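Local structure of nucleoside hydrolase, putative (Trypanosoma brucei, 3FZ0) at residues B[5-15]-B[31-42]; B[183-194]-B[304-315]. The protein belongs to the inosine-uridine preferring nucleoside hydrolase family and binds a calcium ion at the end of its central beta sheet. The protein carries 2 engineered substitutions. All coordinates share one frame; numbering follows the deposited sequence.

Contact 1 (B[5-15]-B[31-42]); sequences VHRKLIIDTDC and DVEVIAITVVWG. With CA (calcium ion), chain G.
Arg-7 N donates to Asp-31 O, the first rung of a ladder between parallel strands 6-13 and 32-39. Arg-7 O takes Glu-33 N in return. Arg-7 NH1 bonds Gln-130 OE1 on the neighbouring strand 127-133. Lys-8 bends at its second torsion (chi2 -59°), which brings NZ back to Glu-33 OE1 at 2.7 Å in a salt bridge. NZ meets OE1 nearly in line with its C-O bond. The aliphatic part of Lys-8 lies by Ile-35. Leu-9 N and O bond Glu-33 O and Ile-35 N, and Leu-9 CG touches Val-32 CG1 at 4.1 Å. Between Leu-9 and Ile-10 the register slips by one residue. This beta bulge lets Ile-10 pair with Ala-36. Ile-11 crosses Val-34 at about a right angle, CD1 to CG2 3.7 Å, on the face packed by helix 17-27. Asp-12 lies on the other face. Its OD2 accepts from Thr-38 OG1 on the anti side, 23° out of the carboxylate plane. Thr-13 CG2 meets Ile-37 CG2 at 3.7 Å. Thr-13 OG1 accepts from Cys-15 N at 2.9 Å, forming an ST turn. Asp-14 OD1 binds the calcium ion at 2.4 Å. Asp-19, Leu-134 O, Asp-283 and three waters also bind the metal. Asp-14 OD2 takes Asn-43 N. The first torsion of Asp-14 (chi1 69°) places its carboxylate between the calcium ion and Gly-42. Cys-15 SG rests on Val-39 CG1. The buried Asp-12 OD2 is held by both Thr-38 and Asn-139, which would help to stabilise its charge. Thr-13 OG1 also bonds Asp-19 OD2, so it is a second-shell group that probably positions this calcium ligand.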
loop_
_atom_site.group_PDB
_atom_site.type_symbol
_atom_site.label_atom_id
_atom_site.label_comp_id
_atom_site.label_asym_id
_atom_site.label_seq_id
_atom_site.Cartn_x
_atom_site.Cartn_y
_atom_site.Cartn_z
ATOM N N VAL B 5 -14.207 35.612 27.594
ATOM C CA VAL B 5 -14.434 34.365 26.776
ATOM C C VAL B 5 -14.178 33.109 27.581
ATOM O O VAL B 5 -13.042 32.816 27.969
ATOM C CB VAL B 5 -13.521 34.273 25.547
ATOM C CG1 VAL B 5 -13.667 32.915 24.861
ATOM C CG2 VAL B 5 -13.808 35.429 24.560
ATOM N N HIS B 6 -15.234 32.352 27.809
ATOM C CA HIS B 6 -15.197 31.111 28.574
ATOM C C HIS B 6 -15.043 29.950 27.610
ATOM O O HIS B 6 -15.764 29.880 26.644
ATOM C CB HIS B 6 -16.528 30.930 29.312
ATOM C CG HIS B 6 -16.735 31.875 30.449
ATOM N ND1 HIS B 6 -15.934 32.973 30.664
ATOM C CD2 HIS B 6 -17.681 31.901 31.418
ATOM C CE1 HIS B 6 -16.365 33.628 31.728
ATOM N NE2 HIS B 6 -17.423 32.998 32.202
ATOM N N ARG B 7 -14.147 29.039 27.885
ATOM C CA ARG B 7 -13.990 27.864 27.063
ATOM C C ARG B 7 -14.644 26.660 27.748
ATOM O O ARG B 7 -14.497 26.453 28.948
ATOM C CB ARG B 7 -12.498 27.596 26.811
ATOM C CG ARG B 7 -11.861 28.523 25.784
ATOM C CD ARG B 7 -10.346 28.528 25.848
ATOM N NE ARG B 7 -9.790 29.777 25.328
ATOM C CZ ARG B 7 -9.382 29.930 24.076
ATOM N NH1 ARG B 7 -9.461 28.914 23.233
ATOM N NH2 ARG B 7 -8.889 31.087 23.669
ATOM N N LYS B 8 -15.367 25.863 26.976
ATOM C CA LYS B 8 -15.897 24.592 27.458
ATOM C C LYS B 8 -15.195 23.527 26.663
ATOM O O LYS B 8 -15.300 23.508 25.446
ATOM C CB LYS B 8 -17.415 24.498 27.221
ATOM C CG LYS B 8 -18.236 25.674 27.736
ATOM C CD LYS B 8 -18.036 25.850 29.224
ATOM C CE LYS B 8 -19.014 26.873 29.820
ATOM N NZ LYS B 8 -18.482 27.325 31.162
ATOM N N LEU B 9 -14.458 22.650 27.320
ATOM C CA LEU B 9 -13.705 21.617 26.595
ATOM C C LEU B 9 -14.234 20.211 26.754
ATOM O O LEU B 9 -14.671 19.815 27.812
ATOM C CB LEU B 9 -12.245 21.590 27.001
ATOM C CG LEU B 9 -11.384 22.835 27.092
ATOM C CD1 LEU B 9 -9.917 22.340 27.090
ATOM C CD2 LEU B 9 -11.644 23.807 25.948
ATOM N N ILE B 10 -14.181 19.466 25.670
ATOM C CA ILE B 10 -14.306 18.018 25.667
ATOM C C ILE B 10 -12.871 17.542 25.532
ATOM O O ILE B 10 -12.121 18.015 24.671
ATOM C CB ILE B 10 -15.128 17.537 24.450
ATOM C CG1 ILE B 10 -16.485 18.251 24.401
ATOM C CG2 ILE B 10 -15.274 16.016 24.455
ATOM C CD1 ILE B 10 -17.173 18.134 23.050
ATOM N N ILE B 11 -12.452 16.644 26.398
ATOM C CA ILE B 11 -11.104 16.124 26.275
ATOM C C ILE B 11 -11.190 14.622 26.020
ATOM O O ILE B 11 -11.751 13.846 26.816
ATOM C CB ILE B 11 -10.210 16.458 27.507
ATOM C CG1 ILE B 11 -9.998 17.968 27.611
ATOM C CG2 ILE B 11 -8.841 15.739 27.392
ATOM C CD1 ILE B 11 -9.348 18.419 28.891
ATOM N N ASP B 12 -10.683 14.222 24.871
ATOM C CA ASP B 12 -10.657 12.812 24.508
ATOM C C ASP B 12 -9.266 12.319 24.761
ATOM O O ASP B 12 -8.313 12.945 24.335
ATOM C CB ASP B 12 -11.065 12.625 23.053
ATOM C CG ASP B 12 -11.268 11.173 22.701
ATOM O OD1 ASP B 12 -10.273 10.565 22.256
ATOM O OD2 ASP B 12 -12.379 10.625 22.892
ATOM N N THR B 13 -9.148 11.203 25.465
ATOM C CA THR B 13 -7.878 10.832 26.051
ATOM C C THR B 13 -7.683 9.323 26.240
ATOM O O THR B 13 -8.650 8.579 26.478
ATOM C CB THR B 13 -7.657 11.572 27.441
ATOM O OG1 THR B 13 -6.409 11.170 28.014
ATOM C CG2 THR B 13 -8.766 11.243 28.422
ATOM N N ASP B 14 -6.430 8.883 26.146
ATOM C CA ASP B 14 -6.083 7.516 26.493
ATOM C C ASP B 14 -5.385 7.393 27.866
ATOM O O ASP B 14 -4.775 6.356 28.180
ATOM C CB ASP B 14 -5.288 6.814 25.380
ATOM C CG ASP B 14 -3.869 7.372 25.189
ATOM O OD1 ASP B 14 -3.621 8.570 25.443
ATOM O OD2 ASP B 14 -2.988 6.610 24.744
ATOM N N CYS B 15 -5.455 8.457 28.661
ATOM C CA CYS B 15 -5.330 8.346 30.123
ATOM C C CYS B 15 -3.962 7.938 30.651
ATOM O O CYS B 15 -3.863 7.231 31.659
ATOM C CB CYS B 15 -6.404 7.400 30.675
ATOM S SG CYS B 15 -8.015 7.699 29.899
ATOM N N ASP B 31 -11.254 30.755 33.232
ATOM C CA ASP B 31 -12.119 30.868 32.028
ATOM C C ASP B 31 -12.142 29.600 31.180
ATOM O O ASP B 31 -12.466 29.648 29.997
ATOM C CB ASP B 31 -11.736 32.080 31.161
ATOM C CG ASP B 31 -11.941 33.406 31.871
ATOM O OD1 ASP B 31 -12.946 33.606 32.599
ATOM O OD2 ASP B 31 -11.071 34.265 31.686
ATOM N N VAL B 32 -11.764 28.471 31.788
ATOM C CA VAL B 32 -11.809 27.167 31.150
ATOM C C VAL B 32 -12.616 26.242 32.051
ATOM O O VAL B 32 -12.452 26.236 33.299
ATOM C CB VAL B 32 -10.392 26.554 30.929
ATOM C CG1 VAL B 32 -10.505 25.148 30.384
ATOM C CG2 VAL B 32 -9.555 27.390 29.976
ATOM N N GLU B 33 -13.483 25.460 31.416
ATOM C CA GLU B 33 -14.242 24.414 32.077
ATOM C C GLU B 33 -14.236 23.124 31.233
ATOM O O GLU B 33 -14.718 23.109 30.081
ATOM C CB GLU B 33 -15.673 24.855 32.325
ATOM C CG GLU B 33 -16.436 23.902 33.240
ATOM C CD GLU B 33 -17.947 24.096 33.240
ATOM O OE1 GLU B 33 -18.469 25.095 32.682
ATOM O OE2 GLU B 33 -18.623 23.209 33.800
ATOM N N VAL B 34 -13.688 22.048 31.806
ATOM C CA VAL B 34 -13.766 20.727 31.192
ATOM C C VAL B 34 -15.170 20.202 31.454
ATOM O O VAL B 34 -15.534 19.983 32.604
ATOM C CB VAL B 34 -12.742 19.761 31.795
ATOM C CG1 VAL B 34 -12.981 18.339 31.304
ATOM C CG2 VAL B 34 -11.335 20.219 31.448
ATOM N N ILE B 35 -15.960 20.031 30.393
ATOM C CA ILE B 35 -17.351 19.591 30.553
ATOM C C ILE B 35 -17.553 18.089 30.321
ATOM O O ILE B 35 -18.591 17.556 30.704
ATOM C CB ILE B 35 -18.373 20.412 29.700
ATOM C CG1 ILE B 35 -18.034 20.368 28.205
ATOM C CG2 ILE B 35 -18.406 21.825 30.152
ATOM C CD1 ILE B 35 -19.169 20.901 27.287
ATOM N N ALA B 36 -16.570 17.420 29.713
ATOM C CA ALA B 36 -16.636 15.956 29.509
ATOM C C ALA B 36 -15.292 15.385 29.157
ATOM O O ALA B 36 -14.508 16.030 28.457
ATOM C CB ALA B 36 -17.657 15.566 28.417
ATOM N N ILE B 37 -15.031 14.179 29.663
ATOM C CA ILE B 37 -13.811 13.459 29.361
ATOM C C ILE B 37 -14.241 12.165 28.690
ATOM O O ILE B 37 -15.072 11.406 29.217
ATOM C CB ILE B 37 -12.967 13.203 30.626
ATOM C CG1 ILE B 37 -12.463 14.561 31.184
ATOM C CG2 ILE B 37 -11.830 12.207 30.329
ATOM C CD1 ILE B 37 -11.732 14.487 32.555
ATOM N N THR B 38 -13.738 11.945 27.482
ATOM C CA THR B 38 -14.084 10.753 26.741
ATOM C C THR B 38 -12.818 9.909 26.619
ATOM O O THR B 38 -11.745 10.399 26.261
ATOM C CB THR B 38 -14.664 11.083 25.367
ATOM O OG1 THR B 38 -13.708 11.853 24.635
ATOM C CG2 THR B 38 -15.933 11.885 25.533
ATOM N N VAL B 39 -12.948 8.635 26.951
ATOM C CA VAL B 39 -11.783 7.758 27.081
ATOM C C VAL B 39 -11.617 6.924 25.810
ATOM O O VAL B 39 -12.588 6.384 25.264
ATOM C CB VAL B 39 -11.928 6.875 28.356
ATOM C CG1 VAL B 39 -10.878 5.769 28.394
ATOM C CG2 VAL B 39 -11.870 7.765 29.577
ATOM N N VAL B 40 -10.379 6.823 25.339
ATOM C CA VAL B 40 -10.111 6.002 24.158
ATOM C C VAL B 40 -8.962 5.058 24.487
ATOM O O VAL B 40 -8.158 5.364 25.352
ATOM C CB VAL B 40 -9.844 6.887 22.909
ATOM C CG1 VAL B 40 -8.580 7.707 23.069
ATOM C CG2 VAL B 40 -9.822 6.077 21.641
ATOM N N TRP B 41 -8.922 3.903 23.811
ATOM C CA TRP B 41 -7.774 2.977 23.853
ATOM C C TRP B 41 -6.502 3.725 23.385
ATOM O O TRP B 41 -6.593 4.809 22.797
ATOM C CB TRP B 41 -8.049 1.763 22.966
ATOM C CG TRP B 41 -7.911 2.085 21.529
ATOM C CD1 TRP B 41 -8.849 2.673 20.716
ATOM C CD2 TRP B 41 -6.754 1.878 20.713
ATOM N NE1 TRP B 41 -8.350 2.839 19.464
ATOM C CE2 TRP B 41 -7.068 2.352 19.421
ATOM C CE3 TRP B 41 -5.497 1.306 20.936
ATOM C CZ2 TRP B 41 -6.161 2.282 18.358
ATOM C CZ3 TRP B 41 -4.594 1.237 19.869
ATOM C CH2 TRP B 41 -4.928 1.725 18.605
ATOM N N GLY B 42 -5.327 3.151 23.665
ATOM C CA GLY B 42 -4.047 3.720 23.260
ATOM C C GLY B 42 -2.913 3.156 24.104
ATOM O O GLY B 42 -2.500 1.985 23.932
HETATM CA CA CA G . -2.257 10.595 25.340
HETATM O O HOH W 1 -0.963 11.453 23.649
HETATM O O HOH W 2 -1.635 8.563 23.676
HETATM O O HOH W 3 -0.034 9.968 26.151
#

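Contact 2 (B[183-194]-B[304-315]); sequences SHCDPEAGVVVL and VTVELHGRETRG
Ser-183 OG donates to Gly-315 O at 2.7 Å. Gly-315 CA comes within 4.1 Å of His-184 CA, so the two backbones pass close. Glu-188 of helix 187-194 reaches the guanidinium edge of Arg-314 with its carboxylate. Arg-314 NH2 and Glu-188 OE2 form the salt bridge, with the two planes 52° apart. The bond from NH1 to OE1 is weak. Pro-187 CG lies over one guanidinium face, 3.6 Å from Arg-314 NH1. The Arg-314 chain bends at its third torsion (chi3 -104°) to bring the group round. Its NE and NH2 both grip Leu-308 O, with NE at 3.1 Å. The oxygen lies close to the guanidinium plane, so this side-on hold fixes the rotation of the group. A water accepts from Arg-314 NH1 and donates to His-184 O, a further tie between the segments. His-184 ND1 itself is bonded to Ser-175. Further along the helix, toward Leu-194, the contact is apolar. Leu-308 CD2 fits against Pro-187 CB. Val-191 CG2 meets Leu-308 CD2 at 3.5 Å. Val-306 splits its branches: CG1 faces Pro-187 CB, and CG2 faces Leu-194 CD1 at 3.8 Å. Leu-194 also meets Val-304. Within 183-194, Asp-186 is the N-cap of the second helix, its OD1 accepting from Ala-189 N. Helix 187-194 runs roughly antiparallel to strand 304-306, at 154°, with axes 7.2 Å apart at closest. Pro-187, Val-191 and Leu-194 face the strand, while Ala-189, Val-192 and Val-193 face helix 138-146. Strands 337-343 and 317-319 lie beside Val-304. The loop beyond the strand enters subunit interfaces: Thr-313 bonds Thr-313 of the second subunit, and His-309 meets His-309 of the third.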
loop_
_atom_site.group_PDB
_atom_site.type_symbol
_atom_site.label_atom_id
_atom_site.label_comp_id
_atom_site.label_asym_id
_atom_site.label_seq_id
_atom_site.Cartn_x
_atom_site.Cartn_y
_atom_site.Cartn_z
ATOM N N SER B 183 -1.217 8.791 15.873
ATOM C CA SER B 183 -1.461 8.691 14.444
ATOM C C SER B 183 -1.372 7.231 13.998
ATOM O O SER B 183 -2.314 6.716 13.368
ATOM C CB SER B 183 -0.457 9.554 13.667
ATOM O OG SER B 183 -0.840 9.703 12.298
ATOM N N HIS B 184 -0.255 6.575 14.327
ATOM C CA HIS B 184 -0.041 5.176 13.978
ATOM C C HIS B 184 -1.138 4.273 14.562
ATOM O O HIS B 184 -1.539 3.330 13.934
ATOM C CB HIS B 184 1.354 4.712 14.433
ATOM C CG HIS B 184 1.766 3.387 13.877
ATOM N ND1 HIS B 184 2.768 2.628 14.438
ATOM C CD2 HIS B 184 1.317 2.684 12.809
ATOM C CE1 HIS B 184 2.920 1.513 13.744
ATOM N NE2 HIS B 184 2.055 1.524 12.745
ATOM N N CYS B 185 -1.629 4.597 15.748
ATOM C CA CYS B 185 -2.676 3.813 16.421
ATOM C C CYS B 185 -3.914 3.758 15.586
ATOM O O CYS B 185 -4.576 2.727 15.505
ATOM C CB CYS B 185 -3.030 4.416 17.776
ATOM S SG CYS B 185 -1.957 3.850 19.109
ATOM N N ASP B 186 -4.237 4.873 14.947
ATOM C CA ASP B 186 -5.443 4.882 14.149
ATOM C C ASP B 186 -5.308 5.862 13.021
ATOM O O ASP B 186 -5.772 7.003 13.137
ATOM C CB ASP B 186 -6.682 5.188 15.015
ATOM C CG ASP B 186 -7.936 4.786 14.342
ATOM O OD1 ASP B 186 -7.875 4.714 13.110
ATOM O OD2 ASP B 186 -8.975 4.525 15.009
ATOM N N PRO B 187 -4.672 5.423 11.924
ATOM C CA PRO B 187 -4.470 6.284 10.764
ATOM C C PRO B 187 -5.811 6.620 10.102
ATOM O O PRO B 187 -6.042 7.781 9.767
ATOM C CB PRO B 187 -3.557 5.444 9.867
ATOM C CG PRO B 187 -2.946 4.439 10.774
ATOM C CD PRO B 187 -4.055 4.102 11.709
ATOM N N GLU B 188 -6.688 5.632 9.947
ATOM C CA GLU B 188 -8.017 5.855 9.335
ATOM C C GLU B 188 -8.774 6.973 10.081
ATOM O O GLU B 188 -9.345 7.867 9.454
ATOM C CB GLU B 188 -8.842 4.567 9.330
ATOM C CG GLU B 188 -8.471 3.555 8.275
ATOM C CD GLU B 188 -7.241 2.700 8.631
ATOM O OE1 GLU B 188 -6.621 2.871 9.695
ATOM O OE2 GLU B 188 -6.911 1.815 7.842
ATOM N N ALA B 189 -8.739 6.940 11.413
ATOM C CA ALA B 189 -9.390 7.993 12.189
ATOM C C ALA B 189 -8.824 9.376 11.873
ATOM O O ALA B 189 -9.572 10.339 11.801
ATOM C CB ALA B 189 -9.340 7.709 13.697
ATOM N N GLY B 190 -7.507 9.461 11.697
ATOM C CA GLY B 190 -6.834 10.709 11.370
ATOM C C GLY B 190 -7.236 11.261 10.018
ATOM O O GLY B 190 -7.382 12.479 9.850
ATOM N N VAL B 191 -7.406 10.377 9.044
ATOM C CA VAL B 191 -7.913 10.776 7.736
ATOM C C VAL B 191 -9.314 11.385 7.860
ATOM O O VAL B 191 -9.592 12.409 7.242
ATOM C CB VAL B 191 -7.910 9.610 6.747
ATOM C CG1 VAL B 191 -8.736 9.958 5.518
ATOM C CG2 VAL B 191 -6.503 9.273 6.365
ATOM N N VAL B 192 -10.186 10.752 8.644
ATOM C CA VAL B 192 -11.544 11.216 8.826
ATOM C C VAL B 192 -11.520 12.630 9.423
ATOM O O VAL B 192 -12.229 13.538 8.950
ATOM C CB VAL B 192 -12.371 10.229 9.704
ATOM C CG1 VAL B 192 -13.705 10.855 10.148
ATOM C CG2 VAL B 192 -12.607 8.916 8.951
ATOM N N VAL B 193 -10.683 12.833 10.440
ATOM C CA VAL B 193 -10.594 14.127 11.110
ATOM C C VAL B 193 -10.092 15.233 10.177
ATOM O O VAL B 193 -10.731 16.275 10.069
ATOM C CB VAL B 193 -9.776 14.042 12.419
ATOM C CG1 VAL B 193 -9.404 15.419 12.894
ATOM C CG2 VAL B 193 -10.620 13.310 13.521
ATOM N N LEU B 194 -8.983 14.976 9.478
ATOM C CA LEU B 194 -8.364 15.951 8.569
ATOM C C LEU B 194 -9.124 16.179 7.247
ATOM O O LEU B 194 -9.047 17.255 6.693
ATOM C CB LEU B 194 -6.903 15.603 8.311
ATOM C CG LEU B 194 -5.896 15.622 9.482
ATOM C CD1 LEU B 194 -4.611 14.842 9.148
ATOM C CD2 LEU B 194 -5.509 17.019 9.923
ATOM N N VAL B 304 -2.648 18.751 4.957
ATOM C CA VAL B 304 -2.095 17.628 5.669
ATOM C C VAL B 304 -3.056 16.441 5.583
ATOM O O VAL B 304 -4.290 16.605 5.607
ATOM C CB VAL B 304 -1.842 18.025 7.143
ATOM C CG1 VAL B 304 -1.390 16.850 7.995
ATOM C CG2 VAL B 304 -0.815 19.136 7.190
ATOM N N THR B 305 -2.480 15.247 5.438
ATOM C CA THR B 305 -3.244 14.007 5.566
ATOM C C THR B 305 -2.422 12.905 6.241
ATOM O O THR B 305 -1.261 13.105 6.534
ATOM C CB THR B 305 -3.861 13.565 4.222
ATOM O OG1 THR B 305 -4.904 12.635 4.484
ATOM C CG2 THR B 305 -2.853 12.930 3.303
ATOM N N VAL B 306 -3.032 11.762 6.518
ATOM C CA VAL B 306 -2.314 10.605 7.080
ATOM C C VAL B 306 -2.230 9.445 6.055
ATOM O O VAL B 306 -3.226 9.089 5.426
ATOM C CB VAL B 306 -3.012 10.124 8.372
ATOM C CG1 VAL B 306 -2.207 8.997 9.036
ATOM C CG2 VAL B 306 -3.230 11.311 9.349
ATOM N N GLU B 307 -1.039 8.894 5.846
ATOM C CA GLU B 307 -0.837 7.685 5.011
ATOM C C GLU B 307 -1.547 6.475 5.613
ATOM O O GLU B 307 -1.384 6.181 6.802
ATOM C CB GLU B 307 0.654 7.366 4.916
ATOM C CG GLU B 307 0.990 6.076 4.126
ATOM C CD GLU B 307 0.514 6.116 2.659
ATOM O OE1 GLU B 307 0.907 7.023 1.911
ATOM O OE2 GLU B 307 -0.251 5.234 2.232
ATOM N N LEU B 308 -2.326 5.770 4.797
ATOM C CA LEU B 308 -2.999 4.572 5.260
ATOM C C LEU B 308 -2.376 3.272 4.758
ATOM O O LEU B 308 -2.606 2.213 5.354
ATOM C CB LEU B 308 -4.457 4.592 4.814
ATOM C CG LEU B 308 -5.353 5.763 5.233
ATOM C CD1 LEU B 308 -6.772 5.626 4.610
ATOM C CD2 LEU B 308 -5.394 5.940 6.776
ATOM N N HIS B 309 -1.626 3.331 3.659
ATOM C CA HIS B 309 -1.271 2.120 2.925
ATOM C C HIS B 309 0.220 1.732 2.875
ATOM O O HIS B 309 0.565 0.698 2.339
ATOM C CB HIS B 309 -1.893 2.173 1.499
ATOM C CG HIS B 309 -3.324 2.615 1.489
ATOM N ND1 HIS B 309 -4.301 1.998 2.248
ATOM C CD2 HIS B 309 -3.945 3.623 0.833
ATOM C CE1 HIS B 309 -5.458 2.595 2.049
ATOM N NE2 HIS B 309 -5.268 3.589 1.203
ATOM N N GLY B 310 1.108 2.540 3.413
ATOM C CA GLY B 310 2.517 2.195 3.331
ATOM C C GLY B 310 2.872 1.029 4.236
ATOM O O GLY B 310 2.141 0.693 5.155
ATOM N N ARG B 311 3.995 0.391 3.951
ATOM C CA ARG B 311 4.500 -0.690 4.781
ATOM C C ARG B 311 5.253 -0.118 5.977
ATOM O O ARG B 311 4.928 -0.431 7.104
ATOM C CB ARG B 311 5.383 -1.640 3.947
ATOM C CG ARG B 311 5.905 -2.832 4.736
ATOM C CD ARG B 311 6.783 -3.707 3.890
ATOM N NE ARG B 311 5.987 -4.601 3.045
ATOM C CZ ARG B 311 6.483 -5.610 2.322
ATOM N NH1 ARG B 311 7.788 -5.887 2.319
ATOM N NH2 ARG B 311 5.665 -6.355 1.591
ATOM N N GLU B 312 6.265 0.717 5.734
ATOM C CA GLU B 312 7.009 1.417 6.800
ATOM C C GLU B 312 6.388 2.774 7.173
ATOM O O GLU B 312 6.752 3.372 8.182
ATOM C CB GLU B 312 8.471 1.614 6.369
ATOM C CG GLU B 312 9.356 0.371 6.513
ATOM C CD GLU B 312 9.356 -0.542 5.292
ATOM O OE1 GLU B 312 9.078 -0.059 4.169
ATOM O OE2 GLU B 312 9.651 -1.752 5.453
ATOM N N THR B 313 5.475 3.285 6.340
ATOM C CA THR B 313 4.928 4.627 6.555
ATOM C C THR B 313 3.436 4.708 6.961
ATOM O O THR B 313 2.855 5.817 7.024
ATOM C CB THR B 313 5.121 5.523 5.325
ATOM O OG1 THR B 313 4.630 4.837 4.175
ATOM C CG2 THR B 313 6.576 5.860 5.117
ATOM N N ARG B 314 2.807 3.568 7.258
ATOM C CA ARG B 314 1.414 3.617 7.727
ATOM C C ARG B 314 1.394 4.503 8.968
ATOM O O ARG B 314 2.223 4.330 9.831
ATOM C CB ARG B 314 0.854 2.208 7.992
ATOM C CG ARG B 314 -0.297 2.166 8.986
ATOM C CD ARG B 314 -1.112 0.890 8.947
ATOM N NE ARG B 314 -2.327 1.225 8.274
ATOM C CZ ARG B 314 -3.550 1.335 8.794
ATOM N NH1 ARG B 314 -3.842 1.067 10.060
ATOM N NH2 ARG B 314 -4.507 1.698 7.966
ATOM N N GLY B 315 0.478 5.474 9.006
ATOM C CA GLY B 315 0.373 6.425 10.124
ATOM C C GLY B 315 1.174 7.709 9.929
ATOM O O GLY B 315 1.028 8.637 10.698
HETATM O O HOH W 4 -1.792 1.047 12.259
#

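Contact 1 closes before contact 2 opens along the chain, and their centres lie about 23 Å apart. Both reach the same mixed sheet. Contact 1 joins the two strands of a beta-alpha-beta unit, 6-13 and 32-39, with helix 17-27 as the connection. Contact 2 sits toward the other edge, where strand 296-306 is second from the end and antiparallel to its neighbours. The two touch where Trp-41 CH2 packs on Cys-185 O at 3.3 Å. Thr-138 also connects them, bonding both Trp-41 and Asp-186. The metal end of the sheet is thus joined to a region that meets other subunits.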